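Local atomic coordinates of putative uncharacterized protein TTHB187 (Thermus thermophilus HB8, PDB entry 3SK9), a protein that cuts single-stranded DNA in a metal-dependent reaction, as the N-terminal HD nuclease domain of the CRISPR endonuclease/helicase Cas3. Residues A53-L58 against V199-A204; F113-L118 against F145-E150; R195-L200 against R256-L261. All blocks are in the same frame, centred on the assembly; numbering follows the deposited sequence.

Interaction 1: A53-L58 against V199-A204; sequences AEDWGL and VLRVMA
Asp-55 turns its CG anti to its carbonyl carbon (chi1 -78°), and in Arg-201 the bend at chi3 (-80°) leaves the NE/NH2 side of the guanidinium facing the carboxylate. The grip is two-pronged: Arg-201 NE donates to Asp-55 OD2 at 2.8 Å, and Arg-201 NH2 donates to Asp-55 OD1 at 2.9 Å. Both bonds are close to straight. Each oxygen uses its syn lone pair and lies practically in the guanidinium plane, and the two flat groups are tilted by just 7°, so neither can rotate without breaking a bond. Asp-55 OD1 also forms a salt bridge with Arg-195, so one carboxylate gathers two arginines, which probably favours its ionised form. The remaining nitrogen, Arg-201 NH1, reaches the backbone O of Phe-258.

One residue on from each ion-pair partner, the contact becomes apolar. Trp-56 brings CZ2, on the benzo part of its indole, to 4.3 Å from Val-202 CG2. At the other end of the indole, Asp-55 CB lies over one face near the rim of the five-membered ring, while Trp-66 meets Trp-56 edge-to-face. The salt bridge and the buried hydrophobic patch thus lie side by side and tie the C-terminal end of helix 46-56 to helix 196-213. That second helix also carries the metal ligand Asp-210, and the side chain of Val-202 lies about 8 Å from that of the ligand His-74; the arrangement is helix-on-helix packing close to the metal site of an HD-type nuclease domain.

Interaction 2: F113-L118 against F145-E150; sequences FTELFL and FPANAE
Glu-115 reaches out from helix 110-124 and holds its carboxylate against the ring of Pro-146 and the backbone N of Ala-147. With CG anti to the backbone N (chi1 174°) and the rest of the chain extended, the acid group is carried clear of its own helix. Its two oxygens do different work. Glu-115 OE1 offers its syn lone pair to Ala-147 N at 2.9 Å, in a nearly straight bond (167°), and also lies 3.3 Å from Ala-147 CB. Glu-115 OE2 lies 3.6 Å from Pro-146 CB, the two side chains crossing at a slant, and it accepts a hydrogen bond from a water at 2.8 Å. That water donates its other hydrogen to Ala-147 O, also at 2.8 Å, so a single carboxylate serves both the N-H and, through the water, the carbonyl of one residue.

The bond and the water bridge join helix 110-124 to the loop that leads into helix 149-161, whose N-cap Asn-148 uses OD1 to bond Glu-151 N. Glu-115 also packs against Ala-136 and Ala-137 of helix 129-138, while Leu-116 and Phe-117 lean on helix 149-161; helix 110-124 is therefore flanked by both.

Interaction 3: R195-L200 against R256-L261; sequences RPEAVL and REFGEL
The ring of Phe-258 has Leu-200 CB planted over the middle of one face: CB stands 3.6 Å from the ring centroid, only 6° off the normal, a well-centred CH-pi contact. Over the same face, Leu-200 CD1 comes to 3.7 Å from Phe-258 CE1 at one edge and Leu-200 O to 3.6 Å from Phe-258 CD2 at another, so one leucine covers that face from edge to edge. The second flat group, the carboxylate of Glu-197, is inclined 67° to the ring. Its OE2 meets Phe-258 CD1 obliquely at 3.9 Å, while OE1 stands 3.9 Å from Phe-258 CA. Glu-197 gets there by bending at chi2 (-71°), which folds the acid across the phenylalanine instead of extending it along the helix. No hydrogen bond crosses this contact; it is held by packing.

Phe-258 owes its position to a type I' turn running from Glu-257 to Glu-260. Phe-258 and Gly-259 both adopt left-handed backbone angles, and Glu-257 and Glu-260 exchange two backbone bonds of 2.9 Å each, from Glu-257 N to Glu-260 O and from Glu-260 N to Glu-257 O. This is a beta-hairpin with a two-residue loop, and Phe-258, the first loop residue, points toward the helix.

Glu-197 and Leu-200 belong to the opening turns of helix 196-213, and Met-203, one turn further along, touches Phe-258 as well. The hairpin made of strands 253-257 and 260-264 is also held to helix 46-56, where Glu-260 OE1 bonds Tyr-52 OH and Gly-259 O bonds Thr-48 OG1; its turn therefore bridges the two helices.

Overall arrangement
Interactions 1 and 3 form one continuous patch, their centres 7 Å apart, and share Val-199 and Leu-200 on helix 196-213. They are joined by the salt bridge from Arg-195 NE to Asp-55 OD1 (2.7 Å) and by a probable hydrogen bond from Arg-201 NH1 to Phe-258 O (2.8 Å), so that helix 46-56, helix 196-213 and the C-terminal hairpin lock together. Interaction 2 lies apart, its centre about 20 Å from that of either, but helix 129-138 touches both it and interaction 1. None includes a metal ligand; from the side chain of His-74, those of Val-202, Glu-115 and Glu-260 are about 8, 10 and 12 Å away.

Interaction 1: A53-L58 against V199-A204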
loop_
_atom_site.group_PDB
_atom_site.type_symbol
_atom_site.label_atom_id
_atom_site.label_comp_id
_atom_site.label_asym_id
_atom_site.label_seq_id
_atom_site.Cartn_x
_atom_site.Cartn_y
_atom_site.Cartn_z
ATOM N N ALA A 53 -1.169 16.618 6.472
ATOM C CA ALA A 53 -1.308 16.865 7.917
ATOM C C ALA A 53 -2.754 17.288 8.224
ATOM O O ALA A 53 -3.343 16.865 9.234
ATOM C CB ALA A 53 -0.279 17.962 8.380
ATOM N N GLU A 54 -3.331 18.101 7.349
ATOM C CA GLU A 54 -4.680 18.609 7.532
ATOM C C GLU A 54 -5.696 17.501 7.233
ATOM O O GLU A 54 -6.760 17.412 7.883
ATOM C CB GLU A 54 -4.912 19.811 6.611
ATOM C CG GLU A 54 -6.279 20.467 6.704
ATOM C CD GLU A 54 -6.405 21.657 5.742
ATOM O OE1 GLU A 54 -6.935 22.704 6.179
ATOM O OE2 GLU A 54 -5.948 21.573 4.560
ATOM N N ASP A 55 -5.378 16.668 6.245
ATOM C CA ASP A 55 -6.298 15.592 5.838
ATOM C C ASP A 55 -6.587 14.681 7.026
ATOM O O ASP A 55 -7.708 14.175 7.201
ATOM C CB ASP A 55 -5.649 14.677 4.764
ATOM C CG ASP A 55 -5.654 15.288 3.364
ATOM O OD1 ASP A 55 -6.441 16.242 3.105
ATOM O OD2 ASP A 55 -4.880 14.764 2.540
ATOM N N TRP A 56 -5.546 14.408 7.804
ATOM C CA TRP A 56 -5.634 13.341 8.811
ATOM C C TRP A 56 -5.595 13.827 10.274
ATOM O O TRP A 56 -5.636 13.005 11.195
ATOM C CB TRP A 56 -4.544 12.306 8.526
ATOM C CG TRP A 56 -4.750 11.756 7.124
ATOM C CD1 TRP A 56 -3.932 11.917 6.028
ATOM C CD2 TRP A 56 -5.882 11.009 6.674
ATOM N NE1 TRP A 56 -4.505 11.305 4.921
ATOM C CE2 TRP A 56 -5.700 10.746 5.298
ATOM C CE3 TRP A 56 -7.018 10.511 7.311
ATOM C CZ2 TRP A 56 -6.649 10.005 4.540
ATOM C CZ3 TRP A 56 -7.947 9.780 6.568
ATOM C CH2 TRP A 56 -7.767 9.550 5.206
ATOM N N GLY A 57 -5.530 15.146 10.474
ATOM C CA GLY A 57 -5.457 15.703 11.813
ATOM C C GLY A 57 -4.256 15.219 12.613
ATOM O O GLY A 57 -4.342 15.020 13.841
ATOM N N LEU A 58 -3.121 15.053 11.941
ATOM C CA LEU A 58 -1.887 14.610 12.605
ATOM C C LEU A 58 -0.759 15.596 12.337
ATOM O O LEU A 58 -0.746 16.254 11.283
ATOM C CB LEU A 58 -1.446 13.229 12.089
ATOM C CG LEU A 58 -2.290 11.998 12.458
ATOM C CD1 LEU A 58 -1.962 10.789 11.534
ATOM C CD2 LEU A 58 -2.052 11.664 13.922
ATOM N N VAL A 199 -8.675 11.219 0.301
ATOM C CA VAL A 199 -8.713 9.830 -0.160
ATOM C C VAL A 199 -8.088 9.697 -1.540
ATOM O O VAL A 199 -7.351 8.754 -1.804
ATOM C CB VAL A 199 -10.196 9.376 -0.195
ATOM C CG1 VAL A 199 -10.368 7.957 -0.798
ATOM C CG2 VAL A 199 -10.737 9.466 1.208
ATOM N N LEU A 200 -8.374 10.650 -2.409
ATOM C CA LEU A 200 -7.820 10.639 -3.772
ATOM C C LEU A 200 -6.278 10.842 -3.697
ATOM O O LEU A 200 -5.531 10.322 -4.544
ATOM C CB LEU A 200 -8.482 11.753 -4.605
ATOM C CG LEU A 200 -9.986 11.417 -4.924
ATOM C CD1 LEU A 200 -10.775 12.687 -5.418
ATOM C CD2 LEU A 200 -10.056 10.223 -5.925
ATOM N N ARG A 201 -5.816 11.659 -2.753
ATOM C CA ARG A 201 -4.365 11.823 -2.591
ATOM C C ARG A 201 -3.720 10.460 -2.283
ATOM O O ARG A 201 -2.650 10.145 -2.822
ATOM C CB ARG A 201 -4.025 12.870 -1.498
ATOM C CG ARG A 201 -3.892 14.277 -2.060
ATOM C CD ARG A 201 -3.449 15.294 -0.974
ATOM N NE ARG A 201 -4.527 15.760 -0.099
ATOM C CZ ARG A 201 -5.430 16.665 -0.474
ATOM N NH1 ARG A 201 -5.390 17.170 -1.701
ATOM N NH2 ARG A 201 -6.336 17.102 0.373
ATOM N N VAL A 202 -4.340 9.665 -1.410
ATOM C CA VAL A 202 -3.792 8.334 -1.106
ATOM C C VAL A 202 -3.875 7.396 -2.312
ATOM O O VAL A 202 -2.955 6.577 -2.567
ATOM C CB VAL A 202 -4.518 7.723 0.112
ATOM C CG1 VAL A 202 -4.236 6.197 0.243
ATOM C CG2 VAL A 202 -4.135 8.510 1.408
ATOM N N MET A 203 -4.998 7.473 -3.036
ATOM C CA MET A 203 -5.167 6.684 -4.252
ATOM C C MET A 203 -4.014 6.869 -5.233
ATOM O O MET A 203 -3.422 5.891 -5.687
ATOM C CB MET A 203 -6.487 7.080 -4.932
ATOM C CG MET A 203 -6.873 6.213 -6.130
ATOM S SD MET A 203 -6.023 6.675 -7.662
ATOM C CE MET A 203 -6.675 8.332 -7.897
ATOM N N ALA A 204 -3.744 8.137 -5.583
ATOM C CA ALA A 204 -2.708 8.440 -6.583
ATOM C C ALA A 204 -1.330 8.021 -6.032
ATOM O O ALA A 204 -0.468 7.515 -6.770
ATOM C CB ALA A 204 -2.740 9.952 -6.909
#

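Interaction 2: F113-L118 against F145-E150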
loop_
_atom_site.group_PDB
_atom_site.type_symbol
_atom_site.label_atom_id
_atom_site.label_comp_id
_atom_site.label_asym_id
_atom_site.label_seq_id
_atom_site.Cartn_x
_atom_site.Cartn_y
_atom_site.Cartn_z
ATOM N N PHE A 113 -9.962 -7.957 -3.841
ATOM C CA PHE A 113 -9.689 -8.515 -2.494
ATOM C C PHE A 113 -9.083 -7.475 -1.584
ATOM O O PHE A 113 -9.434 -7.398 -0.394
ATOM C CB PHE A 113 -8.785 -9.726 -2.564
ATOM C CG PHE A 113 -9.453 -10.945 -3.183
ATOM C CD1 PHE A 113 -10.065 -11.893 -2.386
ATOM C CD2 PHE A 113 -9.471 -11.109 -4.550
ATOM C CE1 PHE A 113 -10.657 -13.022 -2.959
ATOM C CE2 PHE A 113 -10.061 -12.236 -5.126
ATOM C CZ PHE A 113 -10.649 -13.180 -4.330
ATOM N N THR A 114 -8.198 -6.623 -2.100
ATOM C CA THR A 114 -7.612 -5.616 -1.209
ATOM C C THR A 114 -8.765 -4.762 -0.670
ATOM O O THR A 114 -8.826 -4.454 0.531
ATOM C CB THR A 114 -6.607 -4.707 -1.968
ATOM O OG1 THR A 114 -5.496 -5.491 -2.374
ATOM C CG2 THR A 114 -6.130 -3.502 -1.059
ATOM N N GLU A 115 -9.676 -4.347 -1.548
ATOM C CA GLU A 115 -10.761 -3.491 -1.081
ATOM C C GLU A 115 -11.621 -4.204 0.003
ATOM O O GLU A 115 -11.927 -3.623 1.037
ATOM C CB GLU A 115 -11.620 -2.984 -2.245
ATOM C CG GLU A 115 -12.880 -2.190 -1.787
ATOM C CD GLU A 115 -13.754 -1.740 -2.929
ATOM O OE1 GLU A 115 -13.395 -2.004 -4.097
ATOM O OE2 GLU A 115 -14.799 -1.098 -2.664
ATOM N N LEU A 116 -12.021 -5.459 -0.240
ATOM C CA LEU A 116 -12.836 -6.182 0.752
ATOM C C LEU A 116 -12.101 -6.348 2.077
ATOM O O LEU A 116 -12.713 -6.205 3.120
ATOM C CB LEU A 116 -13.234 -7.546 0.244
ATOM C CG LEU A 116 -14.208 -7.501 -0.937
ATOM C CD1 LEU A 116 -14.401 -8.917 -1.492
ATOM C CD2 LEU A 116 -15.490 -6.899 -0.457
ATOM N N PHE A 117 -10.815 -6.670 2.023
ATOM C CA PHE A 117 -10.048 -6.917 3.240
ATOM C C PHE A 117 -9.928 -5.620 4.026
ATOM O O PHE A 117 -10.097 -5.606 5.249
ATOM C CB PHE A 117 -8.629 -7.452 2.942
ATOM C CG PHE A 117 -8.606 -8.800 2.239
ATOM C CD1 PHE A 117 -9.707 -9.631 2.242
ATOM C CD2 PHE A 117 -7.451 -9.231 1.607
ATOM C CE1 PHE A 117 -9.655 -10.864 1.615
ATOM C CE2 PHE A 117 -7.402 -10.483 0.993
ATOM C CZ PHE A 117 -8.495 -11.278 0.988
ATOM N N LEU A 118 -9.650 -4.517 3.318
ATOM C CA LEU A 118 -9.367 -3.266 4.008
ATOM C C LEU A 118 -10.642 -2.674 4.617
ATOM O O LEU A 118 -10.537 -1.965 5.633
ATOM C CB LEU A 118 -8.666 -2.252 3.088
ATOM C CG LEU A 118 -7.209 -2.609 2.759
ATOM C CD1 LEU A 118 -6.529 -1.478 1.905
ATOM C CD2 LEU A 118 -6.419 -2.826 4.052
ATOM N N PHE A 145 -12.324 3.842 -7.734
ATOM C CA PHE A 145 -13.750 3.564 -7.894
ATOM C C PHE A 145 -14.041 2.177 -7.288
ATOM O O PHE A 145 -13.236 1.235 -7.456
ATOM C CB PHE A 145 -14.124 3.584 -9.373
ATOM C CG PHE A 145 -13.915 4.932 -10.037
ATOM C CD1 PHE A 145 -14.816 5.960 -9.809
ATOM C CD2 PHE A 145 -12.878 5.120 -10.942
ATOM C CE1 PHE A 145 -14.679 7.213 -10.447
ATOM C CE2 PHE A 145 -12.687 6.402 -11.578
ATOM C CZ PHE A 145 -13.594 7.426 -11.327
ATOM N N PRO A 146 -15.169 2.050 -6.578
ATOM C CA PRO A 146 -15.369 0.797 -5.831
ATOM C C PRO A 146 -15.681 -0.417 -6.730
ATOM O O PRO A 146 -16.386 -0.291 -7.741
ATOM C CB PRO A 146 -16.555 1.107 -4.915
ATOM C CG PRO A 146 -17.290 2.237 -5.600
ATOM C CD PRO A 146 -16.288 3.005 -6.420
ATOM N N ALA A 147 -15.234 -1.582 -6.300
ATOM C CA ALA A 147 -15.536 -2.831 -7.009
ATOM C C ALA A 147 -17.061 -3.027 -7.109
ATOM O O ALA A 147 -17.786 -2.714 -6.167
ATOM C CB ALA A 147 -14.967 -3.985 -6.265
ATOM N N ASN A 148 -17.535 -3.589 -8.217
ATOM C CA ASN A 148 -18.980 -3.757 -8.375
ATOM C C ASN A 148 -19.524 -5.020 -7.704
ATOM O O ASN A 148 -18.777 -5.854 -7.215
ATOM C CB ASN A 148 -19.361 -3.731 -9.877
ATOM C CG ASN A 148 -18.713 -4.875 -10.687
ATOM O OD1 ASN A 148 -18.813 -6.046 -10.326
ATOM N ND2 ASN A 148 -18.058 -4.527 -11.799
ATOM N N ALA A 149 -20.836 -5.191 -7.745
ATOM C CA ALA A 149 -21.492 -6.335 -7.088
ATOM C C ALA A 149 -21.041 -7.682 -7.575
ATOM O O ALA A 149 -20.881 -8.594 -6.787
ATOM C CB ALA A 149 -23.002 -6.230 -7.250
ATOM N N GLU A 150 -20.886 -7.838 -8.883
ATOM C CA GLU A 150 -20.455 -9.101 -9.430
ATOM C C GLU A 150 -19.013 -9.424 -8.991
ATOM O O GLU A 150 -18.739 -10.549 -8.584
ATOM C CB GLU A 150 -20.588 -9.086 -10.947
ATOM C CG GLU A 150 -20.059 -10.356 -11.658
ATOM C CD GLU A 150 -20.823 -11.650 -11.336
ATOM O OE1 GLU A 150 -21.881 -11.619 -10.661
ATOM O OE2 GLU A 150 -20.335 -12.718 -11.773
HETATM O O HOH W 1 -17.289 -1.993 -3.478
#

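Interaction 3: R195-L200 against R256-L261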
loop_
_atom_site.group_PDB
_atom_site.type_symbol
_atom_site.label_atom_id
_atom_site.label_comp_id
_atom_site.label_asym_id
_atom_site.label_seq_id
_atom_site.Cartn_x
_atom_site.Cartn_y
_atom_site.Cartn_z
ATOM N N ARG A 195 -12.049 13.716 3.958
ATOM C CA ARG A 195 -12.505 14.484 2.797
ATOM C C ARG A 195 -12.095 13.794 1.499
ATOM O O ARG A 195 -11.053 13.159 1.430
ATOM C CB ARG A 195 -12.003 15.944 2.808
ATOM C CG ARG A 195 -10.517 16.104 2.864
ATOM C CD ARG A 195 -10.151 17.590 3.037
ATOM N NE ARG A 195 -8.707 17.792 3.128
ATOM C CZ ARG A 195 -8.138 18.980 3.341
ATOM N NH1 ARG A 195 -8.919 20.056 3.503
ATOM N NH2 ARG A 195 -6.800 19.110 3.403
ATOM N N PRO A 196 -12.943 13.886 0.466
ATOM C CA PRO A 196 -12.639 13.196 -0.794
ATOM C C PRO A 196 -11.217 13.456 -1.304
ATOM O O PRO A 196 -10.562 12.536 -1.750
ATOM C CB PRO A 196 -13.653 13.812 -1.768
ATOM C CG PRO A 196 -14.782 14.275 -0.873
ATOM C CD PRO A 196 -14.118 14.771 0.355
ATOM N N GLU A 197 -10.754 14.707 -1.296
ATOM C CA GLU A 197 -9.393 14.948 -1.767
ATOM C C GLU A 197 -8.311 14.182 -0.966
ATOM O O GLU A 197 -7.251 13.885 -1.487
ATOM C CB GLU A 197 -9.043 16.432 -1.709
ATOM C CG GLU A 197 -9.824 17.273 -2.696
ATOM C CD GLU A 197 -9.407 17.045 -4.116
ATOM O OE1 GLU A 197 -8.355 17.606 -4.550
ATOM O OE2 GLU A 197 -10.177 16.339 -4.799
ATOM N N ALA A 198 -8.541 13.952 0.326
ATOM C CA ALA A 198 -7.595 13.203 1.129
ATOM C C ALA A 198 -7.527 11.774 0.617
ATOM O O ALA A 198 -6.465 11.174 0.562
ATOM C CB ALA A 198 -8.041 13.199 2.576
ATOM N N VAL A 199 -8.675 11.219 0.301
ATOM C CA VAL A 199 -8.713 9.830 -0.160
ATOM C C VAL A 199 -8.088 9.697 -1.540
ATOM O O VAL A 199 -7.351 8.754 -1.804
ATOM C CB VAL A 199 -10.196 9.376 -0.195
ATOM C CG1 VAL A 199 -10.368 7.957 -0.798
ATOM C CG2 VAL A 199 -10.737 9.466 1.208
ATOM N N LEU A 200 -8.374 10.650 -2.409
ATOM C CA LEU A 200 -7.820 10.639 -3.772
ATOM C C LEU A 200 -6.278 10.842 -3.697
ATOM O O LEU A 200 -5.531 10.322 -4.544
ATOM C CB LEU A 200 -8.482 11.753 -4.605
ATOM C CG LEU A 200 -9.986 11.417 -4.924
ATOM C CD1 LEU A 200 -10.775 12.687 -5.418
ATOM C CD2 LEU A 200 -10.056 10.223 -5.925
ATOM N N ARG A 256 0.274 16.418 -12.203
ATOM C CA ARG A 256 -0.264 17.023 -10.986
ATOM C C ARG A 256 -1.600 16.361 -10.693
ATOM O O ARG A 256 -2.486 16.420 -11.534
ATOM C CB ARG A 256 -0.415 18.540 -11.203
ATOM C CG ARG A 256 -1.513 19.227 -10.373
ATOM C CD ARG A 256 -0.986 19.795 -9.060
ATOM N NE ARG A 256 -0.073 20.918 -9.267
ATOM C CZ ARG A 256 0.508 21.618 -8.289
ATOM N NH1 ARG A 256 0.275 21.326 -7.011
ATOM N NH2 ARG A 256 1.329 22.615 -8.591
ATOM N N GLU A 257 -1.779 15.778 -9.507
ATOM C CA GLU A 257 -3.033 15.072 -9.168
ATOM C C GLU A 257 -3.426 15.465 -7.744
ATOM O O GLU A 257 -2.643 15.237 -6.818
ATOM C CB GLU A 257 -2.822 13.521 -9.224
ATOM C CG GLU A 257 -2.465 12.978 -10.625
ATOM C CD GLU A 257 -2.438 11.436 -10.707
ATOM O OE1 GLU A 257 -1.334 10.869 -10.899
ATOM O OE2 GLU A 257 -3.514 10.797 -10.598
ATOM N N PHE A 258 -4.599 16.065 -7.551
ATOM C CA PHE A 258 -5.103 16.282 -6.174
ATOM C C PHE A 258 -4.083 16.962 -5.270
ATOM O O PHE A 258 -3.982 16.664 -4.058
ATOM C CB PHE A 258 -5.555 14.964 -5.558
ATOM C CG PHE A 258 -6.280 14.084 -6.548
ATOM C CD1 PHE A 258 -7.540 14.456 -7.017
ATOM C CD2 PHE A 258 -5.696 12.907 -7.026
ATOM C CE1 PHE A 258 -8.212 13.657 -7.948
ATOM C CE2 PHE A 258 -6.336 12.103 -7.965
ATOM C CZ PHE A 258 -7.592 12.466 -8.426
ATOM N N GLY A 259 -3.404 17.960 -5.812
ATOM C CA GLY A 259 -2.474 18.726 -4.996
ATOM C C GLY A 259 -1.143 18.074 -4.660
ATOM O O GLY A 259 -0.429 18.573 -3.763
ATOM N N GLU A 260 -0.783 16.998 -5.361
ATOM C CA GLU A 260 0.551 16.374 -5.214
ATOM C C GLU A 260 1.114 16.125 -6.604
ATOM O O GLU A 260 0.394 16.259 -7.628
ATOM C CB GLU A 260 0.496 15.058 -4.392
ATOM C CG GLU A 260 -0.361 13.953 -5.035
ATOM C CD GLU A 260 -0.776 12.830 -4.057
ATOM O OE1 GLU A 260 -0.394 12.862 -2.876
ATOM O OE2 GLU A 260 -1.474 11.861 -4.467
ATOM N N LEU A 261 2.402 15.817 -6.660
ATOM C CA LEU A 261 3.125 15.776 -7.930
ATOM C C LEU A 261 3.862 14.459 -8.104
ATOM O O LEU A 261 4.438 13.919 -7.133
ATOM C CB LEU A 261 4.194 16.916 -7.974
ATOM C CG LEU A 261 3.623 18.324 -7.843
ATOM C CD1 LEU A 261 4.730 19.410 -7.555
ATOM C CD2 LEU A 261 2.811 18.707 -9.096
#